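Local structure of immunogenic protein MPT63/MPB63 (Mycobacterium tuberculosis, 1LMI) at residues L13-T18 with D125-E130; G20-G25 with G59-A64; W26-L31 with W48-T53; V54-G59 with A93-G98; V65-A70 with V117-G122. The protein is of unknown function but is a major secreted, immunogenic antigen of the tubercle bacillus, folded as a beta-sandwich. One frame throughout, in Å; residues are numbered along the deposited sequence.

Interaction 1: L13-T18 with D125-E130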
# COMPACT_ATOMS: atom_id res chain seq x y z
N LEU A 13 -9.34 -4.76 -3.72
CA LEU A 13 -9.99 -5.42 -2.58
C LEU A 13 -10.84 -4.42 -1.81
O LEU A 13 -10.36 -3.29 -1.63
CB LEU A 13 -8.91 -6.04 -1.67
CG LEU A 13 -7.88 -6.94 -2.36
CD1 LEU A 13 -6.80 -7.45 -1.40
CD2 LEU A 13 -8.59 -8.11 -3.02
N THR A 14 -12.02 -4.81 -1.38
CA THR A 14 -13.00 -3.97 -0.67
C THR A 14 -12.92 -4.19 0.81
O THR A 14 -12.88 -5.32 1.32
CB THR A 14 -14.41 -4.36 -1.20
OG1 THR A 14 -14.45 -3.93 -2.59
N MET A 15 -12.90 -3.12 1.60
CA MET A 15 -13.01 -3.35 3.04
C MET A 15 -14.06 -2.37 3.56
O MET A 15 -14.14 -1.21 3.18
CB MET A 15 -11.64 -3.27 3.70
CG MET A 15 -11.37 -2.28 4.78
SD MET A 15 -9.67 -2.46 5.46
CE MET A 15 -8.89 -1.10 4.58
N THR A 16 -14.87 -2.94 4.43
CA THR A 16 -15.95 -2.18 5.05
C THR A 16 -15.49 -1.80 6.44
O THR A 16 -15.13 -2.68 7.24
CB THR A 16 -17.23 -3.02 5.04
OG1 THR A 16 -17.72 -3.14 3.69
CG2 THR A 16 -18.37 -2.36 5.77
N ASP A 17 -15.49 -0.52 6.75
CA ASP A 17 -15.17 -0.10 8.12
C ASP A 17 -16.33 0.65 8.77
O ASP A 17 -16.42 1.87 8.70
CB ASP A 17 -13.90 0.77 8.10
CG ASP A 17 -13.67 1.41 9.45
OD1 ASP A 17 -14.16 0.93 10.49
OD2 ASP A 17 -12.97 2.45 9.49
N THR A 18 -17.16 -0.11 9.47
CA THR A 18 -18.36 0.51 10.04
C THR A 18 -18.04 1.36 11.26
O THR A 18 -18.83 2.23 11.66
CB THR A 18 -19.44 -0.53 10.35
OG1 THR A 18 -19.78 -1.23 9.15
CG2 THR A 18 -20.70 0.17 10.83
N ASP A 125 -3.16 -7.48 10.19
CA ASP A 125 -3.16 -7.41 8.74
C ASP A 125 -4.61 -7.24 8.26
O ASP A 125 -5.51 -7.97 8.71
CB ASP A 125 -2.59 -8.64 8.06
CG ASP A 125 -1.09 -8.77 8.14
OD1 ASP A 125 -0.42 -7.79 8.50
OD2 ASP A 125 -0.60 -9.90 7.88
N LEU A 126 -4.86 -6.27 7.40
CA LEU A 126 -6.20 -5.99 6.88
C LEU A 126 -6.37 -6.50 5.46
O LEU A 126 -7.36 -7.18 5.17
CB LEU A 126 -6.46 -4.48 6.92
CG LEU A 126 -6.56 -3.86 8.32
CD1 LEU A 126 -6.77 -2.36 8.19
CD2 LEU A 126 -7.66 -4.50 9.16
N LEU A 127 -5.43 -6.16 4.59
CA LEU A 127 -5.52 -6.47 3.15
C LEU A 127 -4.17 -6.98 2.66
O LEU A 127 -3.13 -6.40 3.02
CB LEU A 127 -5.90 -5.26 2.32
CG LEU A 127 -7.21 -4.54 2.61
CD1 LEU A 127 -7.35 -3.25 1.80
CD2 LEU A 127 -8.36 -5.47 2.27
N ILE A 128 -4.19 -8.04 1.85
CA ILE A 128 -2.96 -8.62 1.33
C ILE A 128 -3.11 -8.89 -0.16
O ILE A 128 -4.14 -9.49 -0.52
CB ILE A 128 -2.65 -9.93 2.08
CG1 ILE A 128 -2.50 -9.67 3.59
CG2 ILE A 128 -1.43 -10.56 1.44
CD1 ILE A 128 -2.30 -10.95 4.37
N TRP A 129 -2.16 -8.50 -0.97
CA TRP A 129 -2.08 -8.74 -2.41
C TRP A 129 -0.90 -9.66 -2.71
O TRP A 129 0.22 -9.32 -2.31
CB TRP A 129 -1.93 -7.47 -3.24
CG TRP A 129 -3.05 -6.48 -3.09
CD1 TRP A 129 -4.07 -6.33 -4.01
CD2 TRP A 129 -3.28 -5.54 -2.05
NE1 TRP A 129 -4.93 -5.33 -3.56
CE2 TRP A 129 -4.45 -4.84 -2.36
CE3 TRP A 129 -2.60 -5.22 -0.86
CZ2 TRP A 129 -4.96 -3.84 -1.55
CZ3 TRP A 129 -3.12 -4.22 -0.04
CH2 TRP A 129 -4.29 -3.54 -0.39
N GLU A 130 -1.16 -10.80 -3.34
CA GLU A 130 -0.13 -11.80 -3.58
C GLU A 130 -0.10 -12.21 -5.04
O GLU A 130 -1.01 -11.87 -5.80
CB GLU A 130 -0.36 -13.02 -2.70
CG GLU A 130 -1.60 -13.81 -3.00
CD GLU A 130 -1.97 -14.87 -1.98
OE1 GLU A 130 -1.31 -14.94 -0.93
OE2 GLU A 130 -2.93 -15.62 -2.27
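The facing layers of the beta-sandwich meet where L13 and M15, on the outermost strand 12-17 of the four-stranded antiparallel sheet, lay their side chains against L126, L127 and W129 of strand 125-130 in the other sheet. The two strand axes pass 8.5 Å apart and run nearly antiparallel, at 171°, with no hydrogen bond between them; the gap is bridged mainly by side chains. L13 makes the most extensive contact. Its CG stands anti to the carbonyl carbon (chi1 -52°), and beyond it CD1 reaches over one face of the W129 indole. This is a CH-pi contact, with L13 CD1 3.7 Å from the centroid of the five-membered ring of W129 and 18° off its normal, displaced toward the rim where NE1 and CE2 lie. The leucine and the indole run past one another in opposite senses, and the L13 CD1 methyl also comes within 3.5 Å of I128 O. Nearer the backbone, L13 CB rests 4.0 Å from L127 CD2.

A classic beta bulge shapes the far strand: L126 and L127 both face M119 of strand 116-120, and both side chains take part in the contact. M15 meets the pair obliquely. Its SD lies 4.0 Å from L126 CD1, and a bend at chi3 places CE 3.8 Å from L127 CD1. Backbone hydrogen bonds of L13 with W26 and of M15 with L24 tie strand 12-17 into its own sheet, while W129 NE1 makes a weak hydrogen bond to S11 O.

Interaction 2: G20-G25 with G59-A64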
# COMPACT_ATOMS: atom_id res chain seq x y z
N GLY A 20 -15.70 3.59 11.22
CA GLY A 20 -15.49 4.85 10.55
C GLY A 20 -16.57 5.23 9.54
O GLY A 20 -16.46 6.30 8.96
N GLN A 21 -17.55 4.37 9.35
CA GLN A 21 -18.65 4.54 8.42
C GLN A 21 -18.11 4.75 7.00
O GLN A 21 -18.60 5.57 6.25
CB GLN A 21 -19.50 5.77 8.78
CG GLN A 21 -20.98 5.42 8.84
CD GLN A 21 -21.17 4.18 9.70
OE1 GLN A 21 -21.95 3.30 9.36
NE2 GLN A 21 -20.42 4.14 10.80
N VAL A 22 -17.07 3.98 6.70
CA VAL A 22 -16.52 4.11 5.34
C VAL A 22 -16.42 2.71 4.74
O VAL A 22 -16.36 1.71 5.45
CB VAL A 22 -15.14 4.77 5.22
CG1 VAL A 22 -15.24 6.26 5.56
CG2 VAL A 22 -14.06 4.12 6.07
N VAL A 23 -16.43 2.70 3.41
CA VAL A 23 -16.09 1.53 2.61
C VAL A 23 -15.04 1.99 1.61
O VAL A 23 -15.18 3.04 0.98
CB VAL A 23 -17.30 0.96 1.85
CG1 VAL A 23 -16.91 -0.25 1.01
CG2 VAL A 23 -18.41 0.62 2.84
N LEU A 24 -13.97 1.21 1.49
CA LEU A 24 -12.99 1.66 0.50
C LEU A 24 -12.49 0.45 -0.28
O LEU A 24 -12.61 -0.71 0.12
CB LEU A 24 -11.90 2.49 1.16
CG LEU A 24 -11.06 1.87 2.26
CD1 LEU A 24 -9.86 2.75 2.54
CD2 LEU A 24 -11.85 1.65 3.55
N GLY A 25 -11.96 0.80 -1.45
CA GLY A 25 -11.35 -0.22 -2.31
C GLY A 25 -9.89 0.13 -2.45
O GLY A 25 -9.60 1.31 -2.64
N GLY A 59 -18.44 7.16 1.86
CA GLY A 59 -17.83 8.19 2.65
C GLY A 59 -16.58 8.80 2.03
O GLY A 59 -16.08 8.31 1.01
N SER A 60 -16.11 9.87 2.66
CA SER A 60 -14.84 10.49 2.35
C SER A 60 -13.73 9.64 2.97
O SER A 60 -13.89 9.25 4.12
CB SER A 60 -14.76 11.92 2.90
OG SER A 60 -15.01 11.92 4.30
N VAL A 61 -12.68 9.38 2.21
CA VAL A 61 -11.58 8.53 2.65
C VAL A 61 -10.27 9.28 2.60
O VAL A 61 -9.94 9.95 1.62
CB VAL A 61 -11.52 7.29 1.72
CG1 VAL A 61 -10.33 6.40 2.03
CG2 VAL A 61 -12.85 6.54 1.82
N THR A 62 -9.49 9.18 3.67
CA THR A 62 -8.13 9.64 3.78
C THR A 62 -7.23 8.41 3.79
O THR A 62 -7.24 7.61 4.73
CB THR A 62 -7.91 10.49 5.04
OG1 THR A 62 -8.93 11.51 5.08
CG2 THR A 62 -6.56 11.20 4.99
N PRO A 63 -6.48 8.15 2.73
CA PRO A 63 -5.82 6.84 2.60
C PRO A 63 -4.70 6.70 3.64
O PRO A 63 -3.94 7.63 3.89
CB PRO A 63 -5.29 6.84 1.18
CG PRO A 63 -5.17 8.27 0.79
CD PRO A 63 -6.23 9.02 1.55
N ALA A 64 -4.66 5.52 4.24
CA ALA A 64 -3.71 5.31 5.35
C ALA A 64 -2.43 4.72 4.77
O ALA A 64 -2.12 3.54 4.97
CB ALA A 64 -4.34 4.36 6.35
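V61 reaches from the loop after strand 46-56 toward V22 and L24 at the start of strand 22-33, and its side chain can be followed branch by branch. CB points at the strand and splits there. CG1, anti to the backbone N (chi1 175°), meets L24 CD1 at 3.7 Å, the two side chains crossing at a slant. CG2 turns the other way, lying 4.3 Å from V23 O and 4.4 Å from V22 CG1, so that one valine spans three successive residues of the strand without a hydrogen bond.

The strand begins at a G1 beta bulge in which Q21 and V22 both face D17, and the loop 59-64 folds across this end of the sandwich sheet at the surface. V22 CG1 is the second point of touch: it lies 3.6 Å from S60 O and 4.3 Å from G59 CA. With positive phi (80°), which favours glycine, G59 lets V22 CG1 come close. V61 also touches V54 and A56 of strand 46-56, and its backbone is hydrogen-bonded to I95. Just before G59, R58 NH1 donates a hydrogen bond to Q21 OE1.

Interaction 3: W26-L31 with W48-T53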
# COMPACT_ATOMS: atom_id res chain seq x y z
N TRP A 26 -8.99 -0.83 -2.34
CA TRP A 26 -7.61 -0.55 -2.67
C TRP A 26 -7.14 -1.56 -3.74
O TRP A 26 -7.35 -2.76 -3.59
CB TRP A 26 -6.69 -0.71 -1.46
CG TRP A 26 -6.50 0.42 -0.50
CD1 TRP A 26 -7.10 0.57 0.73
CD2 TRP A 26 -5.61 1.53 -0.71
NE1 TRP A 26 -6.60 1.77 1.28
CE2 TRP A 26 -5.71 2.35 0.42
CE3 TRP A 26 -4.76 1.90 -1.76
CZ2 TRP A 26 -4.99 3.53 0.56
CZ3 TRP A 26 -4.04 3.08 -1.62
CH2 TRP A 26 -4.16 3.87 -0.48
N LYS A 27 -6.50 -1.01 -4.77
CA LYS A 27 -5.82 -1.81 -5.78
C LYS A 27 -4.31 -1.64 -5.57
O LYS A 27 -3.86 -0.50 -5.42
CB LYS A 27 -6.17 -1.39 -7.20
CG LYS A 27 -5.47 -2.22 -8.29
CD LYS A 27 -5.83 -1.67 -9.68
CE LYS A 27 -4.90 -2.22 -10.74
NZ LYS A 27 -5.37 -1.93 -12.13
N VAL A 28 -3.61 -2.76 -5.60
CA VAL A 28 -2.14 -2.70 -5.62
C VAL A 28 -1.67 -3.56 -6.80
O VAL A 28 -2.17 -4.68 -7.03
CB VAL A 28 -1.51 -3.16 -4.30
CG1 VAL A 28 0.02 -3.14 -4.38
CG2 VAL A 28 -1.95 -2.23 -3.17
N SER A 29 -0.76 -2.96 -7.59
CA SER A 29 -0.25 -3.68 -8.76
C SER A 29 1.17 -3.20 -9.07
O SER A 29 1.67 -2.22 -8.51
CB SER A 29 -1.14 -3.46 -10.00
OG SER A 29 -1.12 -2.08 -10.33
N ASP A 30 1.86 -3.89 -9.98
CA ASP A 30 3.15 -3.39 -10.46
C ASP A 30 4.17 -3.19 -9.31
O ASP A 30 4.92 -2.21 -9.20
CB ASP A 30 3.00 -2.11 -11.28
CG ASP A 30 1.98 -2.21 -12.39
OD1 ASP A 30 2.37 -2.56 -13.53
OD2 ASP A 30 0.78 -1.94 -12.18
N LEU A 31 4.23 -4.19 -8.43
CA LEU A 31 5.27 -4.29 -7.43
C LEU A 31 6.58 -4.76 -8.08
O LEU A 31 6.64 -5.87 -8.64
CB LEU A 31 4.85 -5.30 -6.35
CG LEU A 31 5.94 -5.68 -5.34
CD1 LEU A 31 6.29 -4.52 -4.41
CD2 LEU A 31 5.51 -6.88 -4.53
N TRP A 48 12.25 -0.39 -4.08
CA TRP A 48 11.17 -1.05 -4.81
C TRP A 48 9.97 -0.10 -4.83
O TRP A 48 9.86 0.87 -4.06
CB TRP A 48 10.76 -2.38 -4.17
CG TRP A 48 11.66 -3.49 -4.65
CD1 TRP A 48 13.03 -3.49 -4.57
CD2 TRP A 48 11.25 -4.70 -5.28
NE1 TRP A 48 13.50 -4.68 -5.11
CE2 TRP A 48 12.42 -5.43 -5.55
CE3 TRP A 48 10.00 -5.27 -5.63
CZ2 TRP A 48 12.41 -6.67 -6.15
CZ3 TRP A 48 10.00 -6.50 -6.23
CH2 TRP A 48 11.19 -7.20 -6.49
N GLU A 49 9.05 -0.36 -5.75
CA GLU A 49 7.84 0.42 -5.86
C GLU A 49 6.63 -0.50 -6.09
O GLU A 49 6.77 -1.66 -6.47
CB GLU A 49 7.92 1.44 -7.00
CG GLU A 49 8.08 0.79 -8.38
CD GLU A 49 8.02 1.78 -9.52
OE1 GLU A 49 8.97 2.58 -9.70
OE2 GLU A 49 7.02 1.81 -10.25
N ALA A 50 5.45 0.07 -5.82
CA ALA A 50 4.22 -0.53 -6.30
C ALA A 50 3.32 0.66 -6.71
O ALA A 50 3.53 1.82 -6.34
CB ALA A 50 3.52 -1.45 -5.33
N THR A 51 2.29 0.37 -7.50
CA THR A 51 1.28 1.36 -7.87
C THR A 51 -0.02 1.04 -7.15
O THR A 51 -0.59 -0.04 -7.29
CB THR A 51 1.05 1.36 -9.37
OG1 THR A 51 2.28 1.73 -10.04
CG2 THR A 51 -0.04 2.36 -9.73
N ALA A 52 -0.47 1.98 -6.33
CA ALA A 52 -1.63 1.79 -5.46
C ALA A 52 -2.71 2.83 -5.79
O ALA A 52 -2.37 3.97 -6.10
CB ALA A 52 -1.26 1.91 -4.01
N THR A 53 -3.94 2.36 -5.74
CA THR A 53 -5.11 3.19 -6.02
C THR A 53 -6.16 2.97 -4.93
O THR A 53 -6.53 1.82 -4.64
CB THR A 53 -5.75 2.83 -7.38
OG1 THR A 53 -4.74 2.89 -8.41
CG2 THR A 53 -6.82 3.85 -7.77
O HOH W 1 4.70 0.52 -9.79
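K27 with T53 and S29 with T51 are the hydrogen-bonded pairs of an antiparallel ladder between strands 22-33 and 46-56, each closed by two backbone bonds. K27 N gives to T53 O at 2.8 Å, nearly straight at 168°, and T53 N returns the bond to K27 O; S29 N to T51 O and T51 N to S29 O repeat the pattern. V28 and A52 form the non-hydrogen-bonded pair between them.

The regular pairing is interrupted at D30. This residue has a positive phi (57°), and past it the register shifts: L31 CA comes nearest A50 CA, at 4.1 Å, before E49 and K32 resume backbone bonding. One water bridges the region, accepting from T51 OG1 and donating to D30 O, at 2.8 Å, and to E49 OE2. E49 OE1 is taken by S34 OG. S29 OG, set between its backbone N and carbonyl carbon (chi1 63°), donates to D30 OD2 at 2.7 Å.

V28, A50 and A52 give an apolar layer, with V28 CG1 4.0 Å from A50 CB. W26 brings CZ3 to 3.8 Å from A52 CB and CE3 to 3.4 Å from T53 O. L31 crosses W48 at about a right angle; L31 CD1 lies at the W48 ring edge, 4.0 Å from W48 CE3. Beyond, V28 and L31 reach V117 of the second sheet, and the W26 ring stands edge-to-face with F68.

The chemistry is thus two-sided: K27, S29, T51 and T53, whose OG1 is hydrogen-bonded to T102 OG1, bring polar groups to one face, V28 and A52 turn toward the sandwich interior, and the water links D30 O to the E49 carboxylate where the register shifts.

Interaction 4: V54-G59 with A93-G98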
# COMPACT_ATOMS: atom_id res chain seq x y z
N VAL A 54 -6.64 4.06 -4.32
CA VAL A 54 -7.71 3.97 -3.32
C VAL A 54 -9.00 4.53 -3.92
O VAL A 54 -8.98 5.51 -4.69
CB VAL A 54 -7.31 4.66 -2.02
CG1 VAL A 54 -7.03 6.14 -2.21
CG2 VAL A 54 -8.44 4.41 -1.01
N ASN A 55 -10.08 3.88 -3.59
CA ASN A 55 -11.41 4.15 -4.13
C ASN A 55 -12.35 4.44 -2.97
O ASN A 55 -12.54 3.57 -2.14
CB ASN A 55 -11.86 2.92 -4.92
CG ASN A 55 -13.18 3.13 -5.62
OD1 ASN A 55 -13.77 4.20 -5.55
ND2 ASN A 55 -13.61 2.07 -6.32
N ALA A 56 -12.90 5.65 -2.92
CA ALA A 56 -13.81 6.01 -1.81
C ALA A 56 -15.20 5.51 -2.14
O ALA A 56 -16.01 6.16 -2.80
CB ALA A 56 -13.70 7.49 -1.60
N ILE A 57 -15.54 4.30 -1.73
CA ILE A 57 -16.80 3.69 -2.15
C ILE A 57 -17.94 4.24 -1.31
O ILE A 57 -19.01 4.52 -1.85
CB ILE A 57 -16.67 2.17 -2.07
CG1 ILE A 57 -15.67 1.64 -3.11
CG2 ILE A 57 -18.01 1.47 -2.17
CD1 ILE A 57 -15.34 0.16 -2.99
N ARG A 58 -17.70 4.37 0.00
CA ARG A 58 -18.71 4.94 0.90
C ARG A 58 -17.98 5.91 1.83
O ARG A 58 -17.03 5.46 2.47
CB ARG A 58 -19.46 3.88 1.71
CG ARG A 58 -20.47 4.50 2.68
CD ARG A 58 -21.12 3.42 3.55
NE ARG A 58 -22.26 3.95 4.31
CZ ARG A 58 -22.42 3.90 5.62
NH1 ARG A 58 -21.49 3.32 6.37
NH2 ARG A 58 -23.50 4.42 6.21
N GLY A 59 -18.44 7.16 1.86
CA GLY A 59 -17.83 8.19 2.65
C GLY A 59 -16.58 8.80 2.03
O GLY A 59 -16.08 8.31 1.01
N ALA A 93 -4.02 13.18 0.40
CA ALA A 93 -5.22 14.01 0.61
C ALA A 93 -6.52 13.21 0.71
O ALA A 93 -6.67 12.14 0.11
CB ALA A 93 -5.35 15.01 -0.53
N THR A 94 -7.47 13.76 1.47
CA THR A 94 -8.80 13.18 1.62
C THR A 94 -9.56 13.26 0.31
O THR A 94 -9.56 14.28 -0.38
CB THR A 94 -9.60 13.93 2.70
OG1 THR A 94 -8.91 13.78 3.95
CG2 THR A 94 -10.98 13.35 2.95
N ILE A 95 -10.22 12.16 -0.04
CA ILE A 95 -10.99 12.18 -1.30
C ILE A 95 -12.45 11.91 -1.01
O ILE A 95 -12.81 11.04 -0.22
CB ILE A 95 -10.48 11.12 -2.27
CG1 ILE A 95 -10.49 9.74 -1.65
CG2 ILE A 95 -9.10 11.52 -2.78
CD1 ILE A 95 -10.44 8.61 -2.67
N PRO A 96 -13.36 12.63 -1.67
CA PRO A 96 -14.78 12.42 -1.46
C PRO A 96 -15.27 11.10 -2.06
O PRO A 96 -14.63 10.52 -2.96
CB PRO A 96 -15.43 13.58 -2.24
CG PRO A 96 -14.41 13.99 -3.24
CD PRO A 96 -13.04 13.64 -2.68
N GLN A 97 -16.42 10.66 -1.56
CA GLN A 97 -17.06 9.46 -2.06
C GLN A 97 -17.19 9.49 -3.58
O GLN A 97 -17.60 10.52 -4.13
CB GLN A 97 -18.47 9.31 -1.45
CG GLN A 97 -19.14 8.00 -1.83
CD GLN A 97 -20.46 7.81 -1.12
OE1 GLN A 97 -20.51 7.97 0.11
NE2 GLN A 97 -21.49 7.49 -1.87
N GLY A 98 -16.87 8.37 -4.21
CA GLY A 98 -17.02 8.23 -5.66
C GLY A 98 -15.76 8.58 -6.44
O GLY A 98 -15.71 8.29 -7.62
O HOH W 2 -14.85 5.72 -8.21
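Q97 and A56 hold the first shell, where the loop 93-98 lies along the end of strand 46-56. A56 O accepts a hydrogen bond from G98 N at 2.8 Å, almost straight at 175°. Q97 OE1 takes a second, from G59 N, also 2.8 Å long; the donor is tilted 31° from the plane of the side-chain carbonyl. Q97 reaches it by extension: CG is anti to the backbone N (chi1 -175°) and passes 3.5 Å from I57 O on the way.

Beside these polar contacts A56 CB is tucked against the loop, 3.4 Å from P96 O and 3.6 Å from I95 CD1. The same I95 methyl lies 4.2 Å from V54 CG1, two residues back along the same strand. A water joins the two segments, donating to N55 OD1 and, at 2.8 Å, to G98 O, while N55 ND2 is hydrogen-bonded to E12 OE2.

Further out, the chain turns a corner at I57, and I57 with R58 forms a classic beta bulge facing V23, consistent with G59 N being directed at Q97. A56 is also held by a backbone hydrogen bond with E99, which continues the pairing past G98.

Chemically, the glutamine amide does for G59 what a backbone carbonyl would do in a continuing strand: it satisfies an N-H just past the corner.

Interaction 5: V65-A70 with V117-G122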
# COMPACT_ATOMS: atom_id res chain seq x y z
N VAL A 65 -1.74 5.57 4.00
CA VAL A 65 -0.63 5.06 3.20
C VAL A 65 0.49 4.47 4.04
O VAL A 65 1.16 3.53 3.61
CB VAL A 65 -0.07 6.20 2.32
CG1 VAL A 65 1.10 5.73 1.48
CG2 VAL A 65 -1.17 6.80 1.45
N SER A 66 0.71 4.97 5.27
CA SER A 66 1.71 4.44 6.16
C SER A 66 1.43 3.00 6.58
O SER A 66 2.32 2.35 7.14
CB SER A 66 1.84 5.31 7.41
OG SER A 66 0.59 5.45 8.07
N GLN A 67 0.26 2.42 6.30
CA GLN A 67 -0.09 1.05 6.63
C GLN A 67 0.49 0.04 5.64
O GLN A 67 0.42 -1.15 5.93
CB GLN A 67 -1.63 0.86 6.69
CG GLN A 67 -2.30 1.62 7.82
CD GLN A 67 -3.76 1.24 7.95
OE1 GLN A 67 -4.33 0.58 7.09
NE2 GLN A 67 -4.35 1.65 9.08
N PHE A 68 1.07 0.52 4.53
CA PHE A 68 1.58 -0.42 3.52
C PHE A 68 2.94 -1.01 3.88
O PHE A 68 3.80 -0.44 4.59
CB PHE A 68 1.74 0.26 2.16
CG PHE A 68 0.48 0.39 1.33
CD1 PHE A 68 -0.18 -0.75 0.93
CD2 PHE A 68 0.01 1.62 0.95
CE1 PHE A 68 -1.33 -0.63 0.15
CE2 PHE A 68 -1.13 1.75 0.19
CZ PHE A 68 -1.80 0.61 -0.21
N ASN A 69 3.15 -2.22 3.36
CA ASN A 69 4.33 -3.04 3.56
C ASN A 69 4.51 -3.97 2.35
O ASN A 69 3.49 -4.37 1.74
CB ASN A 69 4.24 -3.93 4.80
CG ASN A 69 3.96 -3.19 6.10
OD1 ASN A 69 4.94 -2.79 6.73
ND2 ASN A 69 2.68 -2.97 6.43
N ALA A 70 5.77 -4.26 2.05
CA ALA A 70 6.12 -5.26 1.04
C ALA A 70 6.70 -6.46 1.76
O ALA A 70 7.48 -6.31 2.70
CB ALA A 70 7.04 -4.66 -0.00
N VAL A 117 2.18 -7.44 -1.17
CA VAL A 117 2.00 -6.19 -0.45
C VAL A 117 0.92 -6.40 0.61
O VAL A 117 -0.07 -7.08 0.38
CB VAL A 117 1.64 -5.02 -1.39
CG1 VAL A 117 1.22 -3.76 -0.63
CG2 VAL A 117 2.84 -4.70 -2.26
N ALA A 118 1.11 -5.85 1.81
CA ALA A 118 0.09 -6.04 2.86
C ALA A 118 -0.20 -4.69 3.52
O ALA A 118 0.77 -3.92 3.73
CB ALA A 118 0.57 -7.02 3.91
N MET A 119 -1.45 -4.41 3.85
CA MET A 119 -1.77 -3.23 4.66
C MET A 119 -2.02 -3.72 6.09
O MET A 119 -2.88 -4.59 6.27
CB MET A 119 -3.00 -2.44 4.19
CG MET A 119 -2.82 -1.66 2.90
SD MET A 119 -4.27 -0.58 2.51
CE MET A 119 -5.41 -1.36 3.66
N ASN A 120 -1.30 -3.16 7.07
CA ASN A 120 -1.44 -3.50 8.48
C ASN A 120 -1.59 -2.21 9.28
O ASN A 120 -0.85 -1.27 9.03
CB ASN A 120 -0.22 -4.31 8.89
CG ASN A 120 -0.12 -4.78 10.34
OD1 ASN A 120 -0.10 -6.00 10.59
ND2 ASN A 120 -0.02 -3.82 11.23
N ASN A 121 -2.55 -2.25 10.23
CA ASN A 121 -2.89 -1.00 10.92
C ASN A 121 -2.23 -0.97 12.31
O ASN A 121 -2.72 -0.13 13.07
CB ASN A 121 -4.40 -0.82 11.08
CG ASN A 121 -5.01 -1.95 11.90
OD1 ASN A 121 -4.39 -2.86 12.42
ND2 ASN A 121 -6.36 -1.85 12.01
N GLY A 122 -1.23 -1.76 12.59
CA GLY A 122 -0.58 -1.81 13.92
C GLY A 122 -1.25 -2.83 14.82
O GLY A 122 -0.60 -3.30 15.77
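F68 pairs with M119 and A70 with V117 as non-hydrogen-bonded partners on either side of the hydrogen-bonded pair N69 and A118, in an antiparallel pair of strands within the five-stranded mixed sheet of the beta-sandwich. The axes of 68-70 and 117-120 approach to 4.6 Å at 146°. A118 N donates to N69 O at 2.8 Å and N120 N to Q67 O at 2.9 Å. Just before the strand, residues 65-67 make a 3-10 turn, closed by F68 N to V65 O.

N69 adds its side chain to the ladder: ND2 gives a weak hydrogen bond to A118 O at 3.4 Å, while OD1 accepts from N77 and R79 in the neighbouring part of the sheet. At the turn, the side chains of Q67 and N121 extend alongside each other in the same sense, their amide planes 87° apart, and Q67 NE2 sits 3.2 Å from N121 CB. N121 OD1 accepts from M123 N and E124 N.

The other face, carrying F68, M119, V117 and A70, looks into the sandwich, where W26 and V28 pack on F68, M119 and V117. With its CG anti to the carbonyl carbon, F68 brings CD1 3.7 Å from V117 CG1. M119 runs alongside the ring in a Met-aromatic contact, its CG 3.3 Å from F68 CE1 and its sulfur SD 4.2 Å from the centroid of the F68 ring, 32° off the normal.

All five contacts belong to one beta-sandwich, and no ligand marks a site among them. Interaction 3 lies within the four-stranded sheet and interaction 5 within the five-stranded one, with centres 12 Å apart; W26 joins them, its NE1 3.5 Å from M119 SD. Interaction 1 spans both sheets: D17 N is probably hydrogen-bonded to V22 O of interaction 2, and L127 O to M119 N of interaction 5. Interactions 2 and 4, centres 6 Å apart, share G59 and close one end of the sandwich, tied by the hydrogen bond between T62 OG1 and T94 OG1 (2.5 Å). W26 reaches them as well, with CZ2 3.4 Å from P63 CB and CH2 3.6 Å from V54 CB.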